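Local atomic coordinates of putative acetyltransferase (PDB entry 4E2A), a protein that probably transfers acyl groups as a member of the GNAT acetyltransferase family. Residues T58-E61 against T62-D66; Q73-F76 against D77-T81; L82-L85 against K86-D90. All blocks are in the same frame, centred on the assembly; numbering follows the deposited sequence.

Contact 1 of 3, residues T58-E61 against T62-D66; sequences TFRE and TFAFD
In the last turns of helix 48-63, the first helix of this GNAT-family chain, Phe-59 and Phe-63 meet one turn apart on the buried flank. Their rings are inclined at 34° with centroids 4.5 Å apart, an oblique pair that is neither a parallel stack nor an edge-to-face one. Phe-63 CD2 sits over the centre of the Phe-59 ring, and the closest carbons are Phe-59 CE2 and Phe-63 CE2, 3.6 Å apart. The first torsions bring this about: Phe-59 has CG trans to its own N (chi1 -164°), which turns the ring toward Phe-63, while the Phe-63 ring stays beside its backbone N. Phe-59 also stacks on Phe-75 of helix 69-79, and Phe-63 meets Phe-191 of the second subunit, so the pair lies between a neighbouring helix and the dimer partner.

The backbone keeps its i to i+4 ladder here, with Phe-63 N donating a hydrogen bond to Phe-59 O at 2.9 Å. The Thr-58 carbonyl does double duty. Its oxygen accepts from Thr-62 N at 3.0 Å and from the hydroxyl of the same residue, the two donors arriving from opposite faces of the carbonyl plane. In this way the Thr-62 side chain folds back on the helix, and its CG2 rests over the rim of one face of the Phe-63 ring. The hydroxyl bond, Thr-62 OG1 to Thr-58 O, measures 2.9 Å.

Contact 2 of 3, residues Q73-F76 against D77-T81; sequences QNFF and DEAYT
Phe-75 and Phe-76 pack against Ala-79 and Tyr-80 where helix 69-79 of this GNAT-family protein gives way to a turn. Among the aromatic contacts, Phe-75 and Tyr-80 form a T-shaped pair: the edge of the phenylalanine, led by CE2, points at the tyrosine face, with the planes at 84° and centroids 5.4 Å apart. One face of the same Phe-75 ring receives the methyl of Ala-79 in a CH-pi contact, CB lying 3.9 Å from the ring centroid and displaced toward the rim. Phe-75 reaches both because its CG is trans to N (chi1 -174°), carrying the ring toward the helix end. Phe-76 touches the same side of the tyrosine ring more lightly, its CD1 being 4.0 Å from Tyr-80 CD2, the atom next to CE2.

Of the backbone bonds, Phe-75 O takes two, from Ala-79 N nearly in line with the carbonyl and from Glu-78 N well above its plane. Tyr-80 N still reaches Phe-76 O at 3.0 Å, although Tyr-80 itself has left helical geometry. A water also donates to Phe-76 O and, weakly, to Tyr-80 O.

Polar side chains take up other sides of the helix. Asn-74 and Glu-78 turn to the second subunit, where Lys-187 and His-188 respectively bind them. Gln-73 and Asp-77 pair within the chain, their amide and carboxylate planes 51° apart. A bend at chi2 of Gln-73 turns the amide toward the acid, and NE2 donates almost straight, within its amide plane, to Asp-77 OD1 at 3.1 Å, meeting that oxygen from above the carboxylate plane.

Contact 3 of 3, residues L82-L85 against K86-D90; sequences LSVL and KLELD
Leu-82 opens the short helix 82-90 by accepting from Lys-86: Leu-82 O lies 2.8 Å from Lys-86 N, and Lys-86 CB packs against the same carbonyl oxygen. The Leu-82 side chain touches Leu-48 and Gln-52 of helix 48-63. Ser-83 continues the ladder, its O accepting a hydrogen bond from Leu-87 N at 3.1 Å, while Leu-87 CG rests 3.5 Å from Ser-83 O. Val-84 comes next and pairs with Glu-88 through both backbone and side chain. Val-84 O accepts from Glu-88 N at 3.1 Å, and the two side chains run alongside in the same direction, Val-84 CG1 ending 4.0 Å from Glu-88 OE2. Leu-85 is the buried member; its O receives Leu-89 N at 2.9 Å, and its CD2 approaches the other carboxylate oxygen, Glu-88 OE1, at 3.8 Å.

Glu-88 runs out extended beyond CG, with CG beside its own N (chi1 -66°), and thereby lays its carboxylate along the methyls of Val-84 and Leu-85. OE1 forms a salt bridge with Arg-130 of strand 125-133. On another flank Lys-86 NZ makes a long, weak salt bridge to Asp-90 OD1, and both ends also bond to Gln-45. The acid of Glu-88 thus lies against aliphatic groups, and its charge is probably balanced by the arginine.

In the fold
The three contacts follow one another along the chain, on helices 48-63, 69-79 and 82-90. Contacts 1 and 2, with centres about 13 Å apart, share an aromatic cluster: Phe-59 CE2 comes within 3.4 Å of Phe-75 CE2, and Phe-59 CB lies 3.7 Å from Phe-76 CE1. Both also touch the second subunit. Contact 3 lies about 13 Å from contact 2, centre to centre, and meets it where the chain turns between helices, Ala-79 O being 3.6 Å from Val-84 CG1. At that turn Thr-81 caps the start of helix 82-90, its OG1 weakly bonded to Val-84 N. Contacts 1 and 3 do not touch, their nearest atoms being about 10 Å apart.

Contact 1 of 3, residues T58-E61 against T62-D66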
ATOM      1  N   THR B  58     -21.452   3.790  -0.252  1.00 19.12           N
ATOM      2  CA  THR B  58     -20.979   2.919   0.823  1.00 19.63           C
ATOM      3  C   THR B  58     -19.633   3.378   1.386  1.00 20.42           C
ATOM      4  O   THR B  58     -19.377   3.228   2.578  1.00 20.38           O
ATOM      5  CB  THR B  58     -20.931   1.421   0.406  1.00 20.35           C
ATOM      6  OG1 THR B  58     -20.132   1.240  -0.782  1.00 22.03           O
ATOM      7  CG2 THR B  58     -22.346   0.911   0.130  1.00 16.43           C
ATOM      8  N   PHE B  59     -18.778   3.946   0.531  1.00 19.02           N
ATOM      9  CA  PHE B  59     -17.466   4.374   0.997  1.00 26.88           C
ATOM     10  C   PHE B  59     -17.643   5.592   1.922  1.00 20.46           C
ATOM     11  O   PHE B  59     -17.036   5.687   2.992  1.00 23.68           O
ATOM     12  CB  PHE B  59     -16.520   4.692  -0.174  1.00 20.94           C
ATOM     13  CG  PHE B  59     -15.054   4.758   0.239  1.00 28.89           C
ATOM     14  CD1 PHE B  59     -14.496   5.950   0.680  1.00 32.24           C
ATOM     15  CD2 PHE B  59     -14.246   3.627   0.184  1.00 30.75           C
ATOM     16  CE1 PHE B  59     -13.156   6.022   1.057  1.00 25.20           C
ATOM     17  CE2 PHE B  59     -12.900   3.685   0.562  1.00 28.27           C
ATOM     18  CZ  PHE B  59     -12.355   4.889   0.993  1.00 23.63           C
ATOM     19  N   ARG B  60     -18.515   6.492   1.498  1.00 22.77           N
ATOM     20  CA  ARG B  60     -18.881   7.690   2.252  1.00 26.54           C
ATOM     21  C   ARG B  60     -19.478   7.293   3.610  1.00 33.12           C
ATOM     22  O   ARG B  60     -19.050   7.779   4.660  1.00 23.75           O
ATOM     23  CB  ARG B  60     -19.903   8.481   1.427  1.00 25.08           C
ATOM     24  CG  ARG B  60     -20.134   9.913   1.856  1.00 43.31           C
ATOM     25  CD  ARG B  60     -21.170  10.597   0.939  1.00 35.15           C
ATOM     26  NE  ARG B  60     -20.755  10.602  -0.461  1.00 42.85           N
ATOM     27  CZ  ARG B  60     -20.311  11.676  -1.113  1.00 58.77           C
ATOM     28  NH1 ARG B  60     -20.231  12.847  -0.494  1.00 78.86           N
ATOM     29  NH2 ARG B  60     -19.958  11.585  -2.387  1.00 42.32           N
ATOM     30  N   GLU B  61     -20.458   6.394   3.591  1.00 25.35           N
ATOM     31  CA  GLU B  61     -21.044   5.879   4.836  1.00 28.33           C
ATOM     32  C   GLU B  61     -20.029   5.259   5.790  1.00 34.10           C
ATOM     33  O   GLU B  61     -20.145   5.408   7.009  1.00 28.22           O
ATOM     34  CB  GLU B  61     -22.146   4.853   4.534  1.00 24.44           C
ATOM     35  CG  GLU B  61     -23.376   5.481   3.918  1.00 32.19           C
ATOM     36  CD  GLU B  61     -24.409   4.465   3.440  1.00 30.83           C
ATOM     37  OE1 GLU B  61     -24.111   3.240   3.428  1.00 31.81           O
ATOM     38  OE2 GLU B  61     -25.522   4.912   3.076  1.00 28.09           O
ATOM     39  N   THR B  62     -19.049   4.549   5.241  1.00 22.52           N
ATOM     40  CA  THR B  62     -18.086   3.814   6.059  1.00 22.10           C
ATOM     41  C   THR B  62     -16.999   4.743   6.609  1.00 27.55           C
ATOM     42  O   THR B  62     -16.519   4.556   7.719  1.00 23.96           O
ATOM     43  CB  THR B  62     -17.417   2.663   5.237  1.00 20.35           C
ATOM     44  OG1 THR B  62     -18.402   1.687   4.895  1.00 29.98           O
ATOM     45  CG2 THR B  62     -16.278   1.996   6.013  1.00 31.41           C
ATOM     46  N   PHE B  63     -16.633   5.758   5.831  1.00 23.06           N
ATOM     47  CA  PHE B  63     -15.436   6.540   6.139  1.00 35.56           C
ATOM     48  C   PHE B  63     -15.646   8.031   6.457  1.00 32.98           C
ATOM     49  O   PHE B  63     -14.743   8.671   6.969  1.00 31.08           O
ATOM     50  CB  PHE B  63     -14.406   6.371   5.012  1.00 20.00           C
ATOM     51  CG  PHE B  63     -13.790   5.016   4.966  1.00 24.36           C
ATOM     52  CD1 PHE B  63     -12.830   4.643   5.897  1.00 26.61           C
ATOM     53  CD2 PHE B  63     -14.170   4.096   3.990  1.00 27.75           C
ATOM     54  CE1 PHE B  63     -12.257   3.371   5.859  1.00 32.45           C
ATOM     55  CE2 PHE B  63     -13.604   2.837   3.938  1.00 28.11           C
ATOM     56  CZ  PHE B  63     -12.654   2.461   4.876  1.00 31.68           C
ATOM     57  N   ALA B  64     -16.829   8.568   6.181  1.00 34.21           N
ATOM     58  CA  ALA B  64     -17.035  10.020   6.215  1.00 30.03           C
ATOM     59  C   ALA B  64     -16.964  10.661   7.602  1.00 42.67           C
ATOM     60  O   ALA B  64     -16.638  11.851   7.728  1.00 43.39           O
ATOM     61  CB  ALA B  64     -18.338  10.412   5.501  1.00 29.34           C
ATOM     62  N   PHE B  65     -17.272   9.890   8.638  1.00 30.99           N
ATOM     63  CA  PHE B  65     -17.317  10.446   9.984  1.00 42.43           C
ATOM     64  C   PHE B  65     -15.926  10.661  10.565  1.00 45.76           C
ATOM     65  O   PHE B  65     -15.755  11.465  11.483  1.00 46.84           O
ATOM     66  CB  PHE B  65     -18.180   9.576  10.911  1.00 45.81           C
ATOM     67  CG  PHE B  65     -19.656   9.785  10.725  1.00 45.50           C
ATOM     68  CD1 PHE B  65     -20.448  10.229  11.772  1.00 53.60           C
ATOM     69  CD2 PHE B  65     -20.248   9.562   9.493  1.00 59.55           C
ATOM     70  CE1 PHE B  65     -21.808  10.427  11.593  1.00 60.38           C
ATOM     71  CE2 PHE B  65     -21.604   9.760   9.307  1.00 54.51           C
ATOM     72  CZ  PHE B  65     -22.384  10.193  10.356  1.00 53.04           C
ATOM     73  N   ASP B  66     -14.935   9.965  10.012  1.00 32.32           N
ATOM     74  CA  ASP B  66     -13.575  10.016  10.553  1.00 37.13           C
ATOM     75  C   ASP B  66     -12.568  10.658   9.571  1.00 29.98           C
ATOM     76  O   ASP B  66     -11.374  10.755   9.853  1.00 33.94           O
ATOM     77  CB  ASP B  66     -13.124   8.613  10.994  1.00 34.29           C
ATOM     78  CG  ASP B  66     -13.940   8.077  12.185  1.00 47.31           C
ATOM     79  OD1 ASP B  66     -13.530   8.304  13.344  1.00 61.53           O
ATOM     80  OD2 ASP B  66     -14.993   7.436  11.973  1.00 40.49           O
TER

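Contact 2 of 3, residues Q73-F76 against D77-T81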
ATOM      1  N   GLN B  73     -12.934  12.223  -1.390  1.00 35.47           N
ATOM      2  CA  GLN B  73     -12.962  12.547  -2.820  1.00 30.16           C
ATOM      3  C   GLN B  73     -11.677  12.101  -3.542  1.00 32.94           C
ATOM      4  O   GLN B  73     -11.731  11.594  -4.669  1.00 36.16           O
ATOM      5  CB  GLN B  73     -13.213  14.044  -3.037  1.00 36.41           C
ATOM      6  CG  GLN B  73     -13.632  14.408  -4.445  1.00 34.57           C
ATOM      7  CD  GLN B  73     -14.978  13.809  -4.829  1.00 37.87           C
ATOM      8  OE1 GLN B  73     -15.959  13.944  -4.099  1.00 46.64           O
ATOM      9  NE2 GLN B  73     -15.027  13.142  -5.979  1.00 38.98           N
ATOM     10  N   ASN B  74     -10.528  12.274  -2.898  1.00 27.88           N
ATOM     11  CA  ASN B  74      -9.280  11.743  -3.442  1.00 33.29           C
ATOM     12  C   ASN B  74      -9.402  10.267  -3.799  1.00 36.29           C
ATOM     13  O   ASN B  74      -8.898   9.826  -4.830  1.00 32.63           O
ATOM     14  CB  ASN B  74      -8.120  11.909  -2.447  1.00 35.45           C
ATOM     15  CG  ASN B  74      -7.612  13.337  -2.372  1.00 36.28           C
ATOM     16  OD1 ASN B  74      -7.678  14.078  -3.343  1.00 38.95           O
ATOM     17  ND2 ASN B  74      -7.109  13.728  -1.207  1.00 39.70           N
ATOM     18  N   PHE B  75     -10.052   9.494  -2.935  1.00 32.51           N
ATOM     19  CA  PHE B  75     -10.215   8.067  -3.205  1.00 28.10           C
ATOM     20  C   PHE B  75     -11.190   7.832  -4.350  1.00 30.09           C
ATOM     21  O   PHE B  75     -10.890   7.052  -5.268  1.00 31.79           O
ATOM     22  CB  PHE B  75     -10.655   7.292  -1.951  1.00 32.37           C
ATOM     23  CG  PHE B  75     -10.696   5.788  -2.142  1.00 29.13           C
ATOM     24  CD1 PHE B  75      -9.565   5.014  -1.916  1.00 31.86           C
ATOM     25  CD2 PHE B  75     -11.863   5.157  -2.537  1.00 30.46           C
ATOM     26  CE1 PHE B  75      -9.597   3.630  -2.094  1.00 37.35           C
ATOM     27  CE2 PHE B  75     -11.902   3.782  -2.721  1.00 24.65           C
ATOM     28  CZ  PHE B  75     -10.768   3.017  -2.498  1.00 32.16           C
ATOM     29  N   PHE B  76     -12.346   8.495  -4.316  1.00 29.38           N
ATOM     30  CA  PHE B  76     -13.306   8.394  -5.430  1.00 31.61           C
ATOM     31  C   PHE B  76     -12.660   8.728  -6.767  1.00 33.02           C
ATOM     32  O   PHE B  76     -12.869   8.030  -7.770  1.00 33.44           O
ATOM     33  CB  PHE B  76     -14.485   9.345  -5.259  1.00 28.57           C
ATOM     34  CG  PHE B  76     -15.228   9.180  -3.972  1.00 33.03           C
ATOM     35  CD1 PHE B  76     -15.392   7.933  -3.403  1.00 36.40           C
ATOM     36  CD2 PHE B  76     -15.761  10.289  -3.332  1.00 32.91           C
ATOM     37  CE1 PHE B  76     -16.071   7.798  -2.207  1.00 36.23           C
ATOM     38  CE2 PHE B  76     -16.428  10.171  -2.144  1.00 32.28           C
ATOM     39  CZ  PHE B  76     -16.594   8.924  -1.577  1.00 31.84           C
ATOM     40  N   ASP B  77     -11.891   9.815  -6.777  1.00 30.73           N
ATOM     41  CA  ASP B  77     -11.286  10.328  -8.006  1.00 34.32           C
ATOM     42  C   ASP B  77     -10.309   9.319  -8.594  1.00 34.42           C
ATOM     43  O   ASP B  77      -9.989   9.388  -9.781  1.00 30.96           O
ATOM     44  CB  ASP B  77     -10.561  11.670  -7.772  1.00 38.93           C
ATOM     45  CG  ASP B  77     -11.510  12.850  -7.633  1.00 42.19           C
ATOM     46  OD1 ASP B  77     -12.720  12.719  -7.935  1.00 42.88           O
ATOM     47  OD2 ASP B  77     -11.033  13.934  -7.220  1.00 52.93           O
ATOM     48  N   GLU B  78      -9.832   8.388  -7.768  1.00 29.91           N
ATOM     49  CA  GLU B  78      -8.843   7.418  -8.218  1.00 30.70           C
ATOM     50  C   GLU B  78      -9.440   6.031  -8.460  1.00 30.36           C
ATOM     51  O   GLU B  78      -9.126   5.369  -9.448  1.00 29.20           O
ATOM     52  CB  GLU B  78      -7.680   7.297  -7.210  1.00 34.09           C
ATOM     53  CG  GLU B  78      -6.584   6.305  -7.646  1.00 34.68           C
ATOM     54  CD  GLU B  78      -5.480   6.084  -6.593  1.00 54.12           C
ATOM     55  OE1 GLU B  78      -5.618   6.572  -5.445  1.00 39.67           O
ATOM     56  OE2 GLU B  78      -4.461   5.419  -6.917  1.00 44.71           O
ATOM     57  N   ALA B  79     -10.284   5.585  -7.542  1.00 22.80           N
ATOM     58  CA  ALA B  79     -10.785   4.201  -7.571  1.00 33.19           C
ATOM     59  C   ALA B  79     -12.171   4.023  -8.189  1.00 21.72           C
ATOM     60  O   ALA B  79     -12.511   2.940  -8.646  1.00 24.51           O
ATOM     61  CB  ALA B  79     -10.772   3.597  -6.158  1.00 21.63           C
ATOM     62  N   TYR B  80     -12.994   5.058  -8.162  1.00 21.78           N
ATOM     63  CA  TYR B  80     -14.390   4.858  -8.527  1.00 20.84           C
ATOM     64  C   TYR B  80     -14.869   5.743  -9.668  1.00 21.47           C
ATOM     65  O   TYR B  80     -16.035   6.133  -9.700  1.00 27.28           O
ATOM     66  CB  TYR B  80     -15.299   5.043  -7.300  1.00 27.90           C
ATOM     67  CG  TYR B  80     -15.173   3.969  -6.216  1.00 26.23           C
ATOM     68  CD1 TYR B  80     -14.728   2.685  -6.515  1.00 26.92           C
ATOM     69  CD2 TYR B  80     -15.537   4.242  -4.894  1.00 21.12           C
ATOM     70  CE1 TYR B  80     -14.624   1.704  -5.523  1.00 24.71           C
ATOM     71  CE2 TYR B  80     -15.437   3.265  -3.896  1.00 21.82           C
ATOM     72  CZ  TYR B  80     -14.994   1.997  -4.218  1.00 29.72           C
ATOM     73  OH  TYR B  80     -14.912   1.020  -3.231  1.00 24.51           O
ATOM     74  N   THR B  81     -13.977   6.078 -10.596  1.00 22.48           N
ATOM     75  CA  THR B  81     -14.390   6.727 -11.855  1.00 15.92           C
ATOM     76  C   THR B  81     -15.026   5.661 -12.730  1.00 20.80           C
ATOM     77  O   THR B  81     -14.797   4.454 -12.514  1.00 23.60           O
ATOM     78  CB  THR B  81     -13.185   7.339 -12.595  1.00 18.55           C
ATOM     79  OG1 THR B  81     -12.280   6.296 -13.002  1.00 20.31           O
ATOM     80  CG2 THR B  81     -12.455   8.317 -11.688  1.00 23.82           C
TER
HETATM   81  O   HOH W   1      -5.557   9.569  -4.779  1.00 43.43           O
HETATM   82  O   HOH W   2     -15.436   9.292  -9.173  1.00 28.57           O

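Contact 3 of 3, residues L82-L85 against K86-D90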
ATOM      1  N   LEU B  82     -15.844   6.082 -13.690  1.00 23.20           N
ATOM      2  CA  LEU B  82     -16.524   5.134 -14.565  1.00 22.99           C
ATOM      3  C   LEU B  82     -15.528   4.317 -15.374  1.00 28.29           C
ATOM      4  O   LEU B  82     -15.788   3.156 -15.673  1.00 23.50           O
ATOM      5  CB  LEU B  82     -17.480   5.836 -15.523  1.00 21.58           C
ATOM      6  CG  LEU B  82     -18.793   6.411 -14.957  1.00 32.83           C
ATOM      7  CD1 LEU B  82     -19.512   7.249 -16.007  1.00 26.20           C
ATOM      8  CD2 LEU B  82     -19.688   5.283 -14.462  1.00 27.06           C
ATOM      9  N   SER B  83     -14.395   4.918 -15.735  1.00 20.48           N
ATOM     10  CA  SER B  83     -13.410   4.209 -16.561  1.00 24.54           C
ATOM     11  C   SER B  83     -12.683   3.085 -15.804  1.00 18.96           C
ATOM     12  O   SER B  83     -12.425   2.017 -16.365  1.00 25.33           O
ATOM     13  CB  SER B  83     -12.406   5.188 -17.201  1.00 24.06           C
ATOM     14  OG  SER B  83     -11.630   5.879 -16.229  1.00 30.99           O
ATOM     15  N   VAL B  84     -12.330   3.332 -14.550  1.00 20.51           N
ATOM     16  CA  VAL B  84     -11.681   2.298 -13.733  1.00 17.80           C
ATOM     17  C   VAL B  84     -12.670   1.163 -13.441  1.00 21.30           C
ATOM     18  O   VAL B  84     -12.347  -0.017 -13.571  1.00 25.47           O
ATOM     19  CB  VAL B  84     -11.090   2.884 -12.437  1.00 20.94           C
ATOM     20  CG1 VAL B  84     -10.580   1.785 -11.518  1.00 21.08           C
ATOM     21  CG2 VAL B  84      -9.969   3.894 -12.765  1.00 22.78           C
ATOM     22  N   LEU B  85     -13.884   1.526 -13.061  1.00 20.73           N
ATOM     23  CA  LEU B  85     -14.917   0.515 -12.837  1.00 19.94           C
ATOM     24  C   LEU B  85     -15.232  -0.259 -14.126  1.00 28.78           C
ATOM     25  O   LEU B  85     -15.493  -1.470 -14.092  1.00 22.27           O
ATOM     26  CB  LEU B  85     -16.177   1.169 -12.263  1.00 21.28           C
ATOM     27  CG  LEU B  85     -16.022   1.727 -10.845  1.00 17.99           C
ATOM     28  CD1 LEU B  85     -17.221   2.596 -10.507  1.00 22.47           C
ATOM     29  CD2 LEU B  85     -15.867   0.582  -9.864  1.00 24.89           C
ATOM     30  N   LYS B  86     -15.203   0.433 -15.266  1.00 27.25           N
ATOM     31  CA  LYS B  86     -15.401  -0.258 -16.543  1.00 29.58           C
ATOM     32  C   LYS B  86     -14.363  -1.364 -16.778  1.00 24.02           C
ATOM     33  O   LYS B  86     -14.719  -2.484 -17.171  1.00 23.05           O
ATOM     34  CB  LYS B  86     -15.405   0.731 -17.711  1.00 28.34           C
ATOM     35  CG  LYS B  86     -15.511   0.068 -19.093  1.00 26.16           C
ATOM     36  CD  LYS B  86     -16.893  -0.530 -19.356  1.00 30.22           C
ATOM     37  CE  LYS B  86     -16.932  -1.177 -20.760  1.00 40.43           C
ATOM     38  NZ  LYS B  86     -18.066  -2.136 -20.955  1.00 40.79           N
ATOM     39  N   LEU B  87     -13.081  -1.055 -16.557  1.00 21.36           N
ATOM     40  CA  LEU B  87     -12.013  -2.052 -16.690  1.00 22.93           C
ATOM     41  C   LEU B  87     -12.215  -3.230 -15.746  1.00 26.37           C
ATOM     42  O   LEU B  87     -11.924  -4.368 -16.089  1.00 25.55           O
ATOM     43  CB  LEU B  87     -10.647  -1.438 -16.405  1.00 24.18           C
ATOM     44  CG  LEU B  87     -10.118  -0.412 -17.409  1.00 34.59           C
ATOM     45  CD1 LEU B  87      -8.878   0.287 -16.858  1.00 34.82           C
ATOM     46  CD2 LEU B  87      -9.810  -1.073 -18.754  1.00 40.38           C
ATOM     47  N   GLU B  88     -12.680  -2.946 -14.548  1.00 21.04           N
ATOM     48  CA  GLU B  88     -13.003  -3.957 -13.575  1.00 29.36           C
ATOM     49  C   GLU B  88     -14.131  -4.857 -14.062  1.00 26.71           C
ATOM     50  O   GLU B  88     -14.047  -6.005 -13.936  1.00 22.98           O
ATOM     51  CB  GLU B  88     -13.286  -3.331 -12.198  1.00 27.36           C
ATOM     52  CG  GLU B  88     -12.068  -2.667 -11.575  1.00 27.38           C
ATOM     53  CD  GLU B  88     -12.277  -2.159 -10.165  1.00 32.59           C
ATOM     54  OE1 GLU B  88     -13.380  -2.282  -9.666  1.00 22.72           O
ATOM     55  OE2 GLU B  88     -11.334  -1.668  -9.574  1.00 21.43           O
ATOM     56  N   LEU B  89     -15.151  -4.296 -14.671  1.00 24.03           N
ATOM     57  CA  LEU B  89     -16.264  -5.078 -15.129  1.00 32.61           C
ATOM     58  C   LEU B  89     -15.920  -5.940 -16.339  1.00 32.76           C
ATOM     59  O   LEU B  89     -16.529  -6.932 -16.568  1.00 31.85           O
ATOM     60  CB  LEU B  89     -17.430  -4.178 -15.487  1.00 20.00           C
ATOM     61  CG  LEU B  89     -18.463  -3.766 -14.438  1.00 20.00           C
ATOM     62  CD1 LEU B  89     -19.591  -3.014 -14.996  1.00 20.00           C
ATOM     63  CD2 LEU B  89     -18.905  -4.836 -13.503  1.00 20.00           C
ATOM     64  N   ASP B  90     -14.938  -5.504 -17.097  1.00 30.11           N
ATOM     65  CA  ASP B  90     -14.519  -6.170 -18.300  1.00 34.09           C
ATOM     66  C   ASP B  90     -13.416  -7.182 -18.001  1.00 33.45           C
ATOM     67  O   ASP B  90     -13.139  -8.007 -18.782  1.00 36.81           O
ATOM     68  CB  ASP B  90     -14.060  -5.151 -19.362  1.00 31.50           C
ATOM     69  CG  ASP B  90     -15.229  -4.471 -20.107  1.00 33.76           C
ATOM     70  OD1 ASP B  90     -16.355  -4.867 -19.990  1.00 37.82           O
ATOM     71  OD2 ASP B  90     -14.977  -3.537 -20.825  1.00 38.80           O
TER